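Local coordinates for protein aphrodisin (Mesocricetus auratus, PDB 1E5P) that acts as an aphrodisiac pheromone of the female hamster, eliciting copulatory behaviour in males, and belongs to the lipocalins that bind odorants and other small molecules, at residues A4-K9 against F82-I87; T71-T74 against N80-Q83. All coordinates share one frame; numbering follows the deposited sequence. Where two conformers were deposited one is given.

Contact 1. Residues A4-K9 against F82-I87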
ATOM      1  N   ALA A   4       1.213 -16.318  -1.914  1.00 38.62           N
ATOM      2  CA  ALA A   4       2.247 -16.729  -0.952  1.00 38.91           C
ATOM      3  C   ALA A   4       3.559 -15.991  -1.190  1.00 38.53           C
ATOM      4  O   ALA A   4       4.424 -15.906  -0.307  1.00 38.27           O
ATOM      5  CB  ALA A   4       2.437 -18.233  -1.009  1.00 40.12           C
ATOM      6  N   GLU A   5       3.702 -15.365  -2.350  1.00 38.04           N
ATOM      7  CA  GLU A   5       4.842 -14.583  -2.773  1.00 38.77           C
ATOM      8  C   GLU A   5       4.873 -13.213  -2.090  1.00 37.41           C
ATOM      9  O   GLU A   5       5.763 -12.395  -2.327  1.00 38.44           O
ATOM     10  CB  GLU A   5       4.766 -14.322  -4.291  1.00 42.44           C
ATOM     11  CG  GLU A   5       4.872 -15.568  -5.141  1.00 46.58           C
ATOM     12  CD  GLU A   5       4.279 -15.394  -6.529  1.00 49.89           C
ATOM     13  OE1 GLU A   5       4.679 -14.456  -7.241  1.00 50.87           O
ATOM     14  OE2 GLU A   5       3.402 -16.214  -6.884  1.00 52.05           O
ATOM     15  N   LEU A   6       3.874 -12.962  -1.261  1.00 35.70           N
ATOM     16  CA  LEU A   6       3.750 -11.710  -0.534  1.00 34.00           C
ATOM     17  C   LEU A   6       4.583 -11.698   0.737  1.00 33.20           C
ATOM     18  O   LEU A   6       4.942 -10.612   1.230  1.00 32.81           O
ATOM     19  CB  LEU A   6       2.283 -11.440  -0.206  1.00 35.31           C
ATOM     20  CG  LEU A   6       1.281 -11.241  -1.331  1.00 36.74           C
ATOM     21  CD1 LEU A   6      -0.133 -11.122  -0.761  1.00 38.38           C
ATOM     22  CD2 LEU A   6       1.609 -10.040  -2.193  1.00 37.19           C
ATOM     23  N   GLN A   7       4.923 -12.835   1.304  1.00 32.12           N
ATOM     24  CA  GLN A   7       5.680 -12.935   2.547  1.00 31.91           C
ATOM     25  C   GLN A   7       7.089 -12.377   2.537  1.00 31.23           C
ATOM     26  O   GLN A   7       7.861 -12.656   1.610  1.00 32.51           O
ATOM     27  CB  GLN A   7       5.733 -14.439   2.903  1.00 33.55           C
ATOM     28  CG  GLN A   7       6.647 -14.797   4.052  1.00 33.62           C
ATOM     29  CD  GLN A   7       5.987 -14.799   5.410  1.00 32.15           C
ATOM     30  OE1 GLN A   7       4.922 -15.396   5.607  1.00 31.41           O
ATOM     31  NE2 GLN A   7       6.644 -14.139   6.362  0.50 30.39           N
ATOM     32  N   GLY A   8       7.470 -11.580   3.550  1.00 28.47           N
ATOM     33  CA  GLY A   8       8.801 -11.045   3.686  1.00 25.08           C
ATOM     34  C   GLY A   8       8.888  -9.569   4.067  1.00 23.29           C
ATOM     35  O   GLY A   8       7.888  -8.937   4.380  1.00 21.45           O
ATOM     36  N   LYS A   9      10.107  -9.054   4.096  1.00 23.13           N
ATOM     37  CA  LYS A   9      10.371  -7.650   4.426  1.00 22.88           C
ATOM     38  C   LYS A   9      10.057  -6.796   3.195  1.00 21.21           C
ATOM     39  O   LYS A   9      10.350  -7.143   2.050  1.00 21.29           O
ATOM     40  CB  LYS A   9      11.837  -7.483   4.794  1.00 27.23           C
ATOM     41  CG  LYS A   9      12.343  -6.053   4.851  1.00 33.13           C
ATOM     42  CD  LYS A   9      13.844  -6.061   5.138  0.70 36.81           C
ATOM     43  CE  LYS A   9      14.192  -5.085   6.247  1.00 39.82           C
ATOM     44  NZ  LYS A   9      15.650  -5.162   6.579  0.50 40.24           N
ATOM     45  N   PHE A  82      -8.238  -4.666  -0.789  1.00 17.87           N
ATOM     46  CA  PHE A  82      -7.029  -4.582  -1.587  1.00 19.20           C
ATOM     47  C   PHE A  82      -6.631  -5.909  -2.218  1.00 19.96           C
ATOM     48  O   PHE A  82      -7.113  -6.978  -1.834  1.00 19.42           O
ATOM     49  CB  PHE A  82      -5.875  -4.037  -0.725  1.00 19.49           C
ATOM     50  CG  PHE A  82      -5.405  -4.914   0.405  1.00 20.45           C
ATOM     51  CD1 PHE A  82      -5.982  -4.817   1.660  1.00 22.20           C
ATOM     52  CD2 PHE A  82      -4.374  -5.827   0.226  1.00 22.18           C
ATOM     53  CE1 PHE A  82      -5.578  -5.603   2.724  1.00 22.50           C
ATOM     54  CE2 PHE A  82      -3.964  -6.618   1.292  1.00 23.90           C
ATOM     55  CZ  PHE A  82      -4.546  -6.505   2.539  1.00 23.05           C
ATOM     56  N   GLN A  83      -5.763  -5.792  -3.223  1.00 19.71           N
ATOM     57  CA  GLN A  83      -5.242  -7.051  -3.818  1.00 23.55           C
ATOM     58  C   GLN A  83      -4.030  -6.721  -4.653  1.00 23.48           C
ATOM     59  O   GLN A  83      -3.880  -5.605  -5.126  1.00 21.57           O
ATOM     60  CB  GLN A  83      -6.342  -7.723  -4.624  1.00 29.85           C
ATOM     61  CG  GLN A  83      -6.842  -6.956  -5.834  1.00 35.12           C
ATOM     62  CD  GLN A  83      -7.828  -7.794  -6.642  1.00 38.65           C
ATOM     63  OE1 GLN A  83      -7.555  -8.935  -7.008  1.00 42.04           O
ATOM     64  NE2 GLN A  83      -8.985  -7.217  -6.910  1.00 39.73           N
ATOM     65  N   PRO A  84      -3.133  -7.691  -4.822  1.00 25.12           N
ATOM     66  CA  PRO A  84      -1.982  -7.494  -5.662  1.00 25.54           C
ATOM     67  C   PRO A  84      -2.430  -7.338  -7.117  1.00 25.61           C
ATOM     68  O   PRO A  84      -3.331  -8.085  -7.554  1.00 27.85           O
ATOM     69  CB  PRO A  84      -1.208  -8.814  -5.531  1.00 26.46           C
ATOM     70  CG  PRO A  84      -1.683  -9.416  -4.246  1.00 26.35           C
ATOM     71  CD  PRO A  84      -3.129  -9.007  -4.120  1.00 25.71           C
ATOM     72  N   LEU A  85      -1.861  -6.405  -7.838  1.00 24.87           N
ATOM     73  CA  LEU A  85      -2.103  -6.260  -9.276  1.00 25.50           C
ATOM     74  C   LEU A  85      -0.991  -7.005 -10.037  1.00 25.82           C
ATOM     75  O   LEU A  85      -1.234  -7.528 -11.134  1.00 27.09           O
ATOM     76  CB  LEU A  85      -1.984  -4.801  -9.708  1.00 25.47           C
ATOM     77  CG  LEU A  85      -3.106  -3.838  -9.307  1.00 27.55           C
ATOM     78  CD1 LEU A  85      -2.662  -2.387  -9.478  1.00 27.44           C
ATOM     79  CD2 LEU A  85      -4.362  -4.099 -10.115  1.00 28.38           C
ATOM     80  N   TYR A  86       0.198  -7.007  -9.447  1.00 24.30           N
ATOM     81  CA  TYR A  86       1.367  -7.609 -10.104  1.00 24.27           C
ATOM     82  C   TYR A  86       2.469  -7.832  -9.098  1.00 23.71           C
ATOM     83  O   TYR A  86       2.834  -6.972  -8.300  1.00 22.47           O
ATOM     84  CB  TYR A  86       1.836  -6.645 -11.224  1.00 24.41           C
ATOM     85  CG  TYR A  86       3.071  -7.155 -11.952  1.00 26.06           C
ATOM     86  CD1 TYR A  86       3.029  -8.365 -12.627  1.00 28.26           C
ATOM     87  CD2 TYR A  86       4.256  -6.438 -11.944  1.00 27.35           C
ATOM     88  CE1 TYR A  86       4.157  -8.842 -13.291  1.00 29.43           C
ATOM     89  CE2 TYR A  86       5.385  -6.912 -12.604  1.00 28.57           C
ATOM     90  CZ  TYR A  86       5.321  -8.116 -13.270  1.00 29.49           C
ATOM     91  OH  TYR A  86       6.439  -8.601 -13.929  1.00 31.13           O
ATOM     92  N   ILE A  87       3.062  -9.044  -9.110  1.00 24.65           N
ATOM     93  CA  ILE A  87       4.099  -9.370  -8.159  1.00 26.97           C
ATOM     94  C   ILE A  87       5.381  -9.824  -8.858  1.00 28.16           C
ATOM     95  O   ILE A  87       5.291 -10.590  -9.824  1.00 27.81           O
ATOM     96  CB  ILE A  87       3.646 -10.531  -7.236  1.00 30.43           C
ATOM     97  CG1 ILE A  87       2.289 -10.257  -6.603  1.00 32.39           C
ATOM     98  CG2 ILE A  87       4.694 -10.769  -6.151  1.00 31.96           C
ATOM     99  CD1 ILE A  87       1.622 -11.426  -5.919  1.00 32.45           C
TER
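Leu6 meets Pro84 and Ile87 chiefly with CD2, which lies 3.9 Å from CG of Pro84 and 4.0 Å from CD1 of Ile87; its CD1 stands a little farther from the same ring carbon. The Leu6 side chain crosses both at about a right angle, so the touching is done by methyl and ring carbons, not along whole chains. Beside it, Glu5 runs obliquely past the other branch of Ile87: its CB is 4.0 Å and its OE1 3.8 Å from Ile87 CG2. The torsions of Ile87 divide the work, CG2 standing anti to the backbone N and turned to Glu5, while CG1 (chi1 -52°) carries CD1 to Leu6. A 3-10 turn at 4-6 places Glu5 and Leu6, and Leu6 O accepts a hydrogen bond from Trp10 NE1. Across from it the strand bends at Leu85, which with Tyr86 pairs with Phe93 as a classic bulge; Pro84 before the bend and Ile87 after it both point toward 4-9. Ile92 and Met45 also touch buried Leu6. As in other lipocalins, the N-terminal 3-10 turn probably closes one barrel end, here without hydrogen bonds to 82-87, by apolar packing with the carboxylate of exposed Glu5 at the patch's edge.

Contact 2. Residues T71-T74 against N80-Q83. Unlike the reference sequence in segment 71-74: Glu73 (reference Gln).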
ATOM      1  N   THR A  71     -10.059 -10.724  -3.138  1.00 19.09           N
ATOM      2  CA  THR A  71      -9.553  -9.495  -2.514  1.00 19.36           C
ATOM      3  C   THR A  71      -9.333  -9.756  -1.019  1.00 19.52           C
ATOM      4  O   THR A  71      -9.874 -10.699  -0.437  1.00 19.55           O
ATOM      5  CB  THR A  71     -10.513  -8.316  -2.649  1.00 20.40           C
ATOM      6  OG1 THR A  71     -11.727  -8.548  -1.888  1.00 20.95           O
ATOM      7  CG2 THR A  71     -10.883  -8.031  -4.092  1.00 21.96           C
ATOM      8  N   TYR A  72      -8.546  -8.876  -0.409  1.00 17.89           N
ATOM      9  CA  TYR A  72      -8.311  -8.884   1.015  1.00 17.96           C
ATOM     10  C   TYR A  72      -9.050  -7.674   1.640  1.00 17.85           C
ATOM     11  O   TYR A  72      -9.085  -6.612   1.008  1.00 19.76           O
ATOM     12  CB  TYR A  72      -6.842  -8.707   1.359  1.00 17.74           C
ATOM     13  CG  TYR A  72      -5.966  -9.901   1.025  1.00 18.42           C
ATOM     14  CD1 TYR A  72      -5.425 -10.015  -0.238  1.00 20.36           C
ATOM     15  CD2 TYR A  72      -5.733 -10.882   1.982  1.00 20.03           C
ATOM     16  CE1 TYR A  72      -4.632 -11.120  -0.568  1.00 22.01           C
ATOM     17  CE2 TYR A  72      -4.935 -11.973   1.656  1.00 21.36           C
ATOM     18  CZ  TYR A  72      -4.405 -12.084   0.399  1.00 22.66           C
ATOM     19  OH  TYR A  72      -3.601 -13.166   0.107  1.00 24.98           O
ATOM     20  N   GLU A  73      -9.647  -7.875   2.782  1.00 16.76           N
ATOM     21  CA  GLU A  73     -10.288  -6.812   3.531  1.00 17.83           C
ATOM     22  C   GLU A  73      -9.574  -6.621   4.864  1.00 19.17           C
ATOM     23  O   GLU A  73      -9.178  -7.570   5.530  1.00 19.58           O
ATOM     24  CB  GLU A  73     -11.777  -7.092   3.759  1.00 20.34           C
ATOM     25  CG  GLU A  73     -12.536  -7.125   2.446  1.00 20.12           C
ATOM     26  CD  GLU A  73     -14.039  -7.231   2.572  1.00 19.95           C
ATOM     27  OE1 GLU A  73     -14.556  -7.292   3.722  0.50 17.55           O
ATOM     28  OE2 GLU A  73     -14.668  -7.251   1.493  0.50 15.67           O
ATOM     29  N   THR A  74      -9.371  -5.364   5.243  1.00 19.41           N
ATOM     30  CA  THR A  74      -8.759  -4.990   6.500  1.00 20.25           C
ATOM     31  C   THR A  74      -9.355  -3.664   7.003  1.00 18.54           C
ATOM     32  O   THR A  74      -9.723  -2.803   6.208  1.00 19.23           O
ATOM     33  CB  THR A  74      -7.225  -4.912   6.468  1.00 27.46           C
ATOM     34  OG1 THR A  74      -6.745  -4.899   7.847  1.00 32.76           O
ATOM     35  CG2 THR A  74      -6.747  -3.647   5.784  1.00 28.65           C
ATOM     36  N   ASN A  80     -10.820  -1.223   4.106  1.00 17.29           N
ATOM     37  CA  ASN A  80      -9.947  -1.337   2.945  1.00 17.01           C
ATOM     38  C   ASN A  80     -10.204  -2.626   2.174  1.00 16.93           C
ATOM     39  O   ASN A  80     -10.438  -3.659   2.842  1.00 17.22           O
ATOM     40  CB  ASN A  80      -8.463  -1.353   3.382  1.00 17.33           C
ATOM     41  CG  ASN A  80      -8.156  -0.041   4.115  1.00 16.33           C
ATOM     42  OD1 ASN A  80      -7.978   0.963   3.434  1.00 17.32           O
ATOM     43  ND2 ASN A  80      -8.165  -0.124   5.444  1.00 15.66           N
ATOM     44  N   ILE A  81     -10.184  -2.535   0.854  1.00 15.41           N
ATOM     45  CA  ILE A  81     -10.370  -3.735  -0.004  1.00 17.33           C
ATOM     46  C   ILE A  81      -9.161  -3.701  -0.935  1.00 17.90           C
ATOM     47  O   ILE A  81      -9.031  -2.769  -1.746  1.00 18.41           O
ATOM     48  CB  ILE A  81     -11.684  -3.704  -0.803  1.00 19.61           C
ATOM     49  CG1 ILE A  81     -12.895  -3.673   0.127  1.00 19.98           C
ATOM     50  CG2 ILE A  81     -11.722  -4.891  -1.782  1.00 21.14           C
ATOM     51  CD1 ILE A  81     -14.232  -3.455  -0.559  1.00 22.59           C
ATOM     52  N   PHE A  82      -8.238  -4.666  -0.789  1.00 17.87           N
ATOM     53  CA  PHE A  82      -7.029  -4.582  -1.587  1.00 19.20           C
ATOM     54  C   PHE A  82      -6.631  -5.909  -2.218  1.00 19.96           C
ATOM     55  O   PHE A  82      -7.113  -6.978  -1.834  1.00 19.42           O
ATOM     56  CB  PHE A  82      -5.875  -4.037  -0.725  1.00 19.49           C
ATOM     57  CG  PHE A  82      -5.405  -4.914   0.405  1.00 20.45           C
ATOM     58  CD1 PHE A  82      -5.982  -4.817   1.660  1.00 22.20           C
ATOM     59  CD2 PHE A  82      -4.374  -5.827   0.226  1.00 22.18           C
ATOM     60  CE1 PHE A  82      -5.578  -5.603   2.724  1.00 22.50           C
ATOM     61  CE2 PHE A  82      -3.964  -6.618   1.292  1.00 23.90           C
ATOM     62  CZ  PHE A  82      -4.546  -6.505   2.539  1.00 23.05           C
ATOM     63  N   GLN A  83      -5.763  -5.792  -3.223  1.00 19.71           N
ATOM     64  CA  GLN A  83      -5.242  -7.051  -3.818  1.00 23.55           C
ATOM     65  C   GLN A  83      -4.030  -6.721  -4.653  1.00 23.48           C
ATOM     66  O   GLN A  83      -3.880  -5.605  -5.126  1.00 21.57           O
ATOM     67  CB  GLN A  83      -6.342  -7.723  -4.624  1.00 29.85           C
ATOM     68  CG  GLN A  83      -6.842  -6.956  -5.834  1.00 35.12           C
ATOM     69  CD  GLN A  83      -7.828  -7.794  -6.642  1.00 38.65           C
ATOM     70  OE1 GLN A  83      -7.555  -8.935  -7.008  1.00 42.04           O
ATOM     71  NE2 GLN A  83      -8.985  -7.217  -6.910  1.00 39.73           N
TER
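Phe82 carries its CG between its backbone N and carbonyl carbon (chi1 66°), which leans the ring toward the neighbouring strand, over CB of Tyr72, whose own CG is anti to its carbonyl carbon (chi1 -71°). The two strands, 72-75 and 79-87, form an antiparallel beta hairpin of the lipocalin barrel. Tyr72 CB sits over one face of the Phe82 ring, 3.5 Å from its centroid, in a CH-pi contact. The two rings are nearly parallel, with planes at 15°, but so displaced that little of one face lies over the other. At the Phe82 rim, near its plane, Thr74 CG2 approaches CE1 to 3.8 Å.

Beneath these groups Tyr72 and Phe82 form a hydrogen-bonded pair: Tyr72 N gives an almost straight bond to Phe82 O, and Phe82 N returns one to Tyr72 O. Glu73 and Ile81 make the next, non-hydrogen-bonded pair, and their side chains lie alongside each other on the opposite face from Tyr72 and Phe82. Met45 and Ile47 also pack on Phe82, while the Tyr72 hydroxyl is hydrogen-bonded to Cys42 O.

Thr74 and Asn80 form the next hydrogen-bonded pair. Asn80 OD1 is held by Asn98, and ND2 also bonds to Phe76 O, so both ends of the buried amide are occupied. Thr74 O is gripped twice by Asn80: the backbone N lies nearly in line with the C=O at 2.8 Å, though its N-H is somewhat bent from the acceptor, and ND2 comes from above the carbonyl plane at 3.2 Å.

How the contacts relate
The contacts share Phe82 and Gln83, and their centres lie about 12 Å apart. Contact 2 uses the start of strand 79-87 to bind it to strand 72-75; contact 1 takes over farther along, past Gln83, where the same strand bends toward the N-terminal turn. They touch directly where Leu6 CD1 comes within 4.1 Å of Tyr72 OH, a packing approach. Met45 ties them further, touching Leu6, Tyr72 and Phe82 alike, and Phe3 bridges them too, against Pro84 and the Tyr72 ring. The barrel interior is the usual ligand site of lipocalins; Leu6 on the N-terminal turn probably belongs to its closed end, with Tyr72 and Phe82 on the adjoining wall.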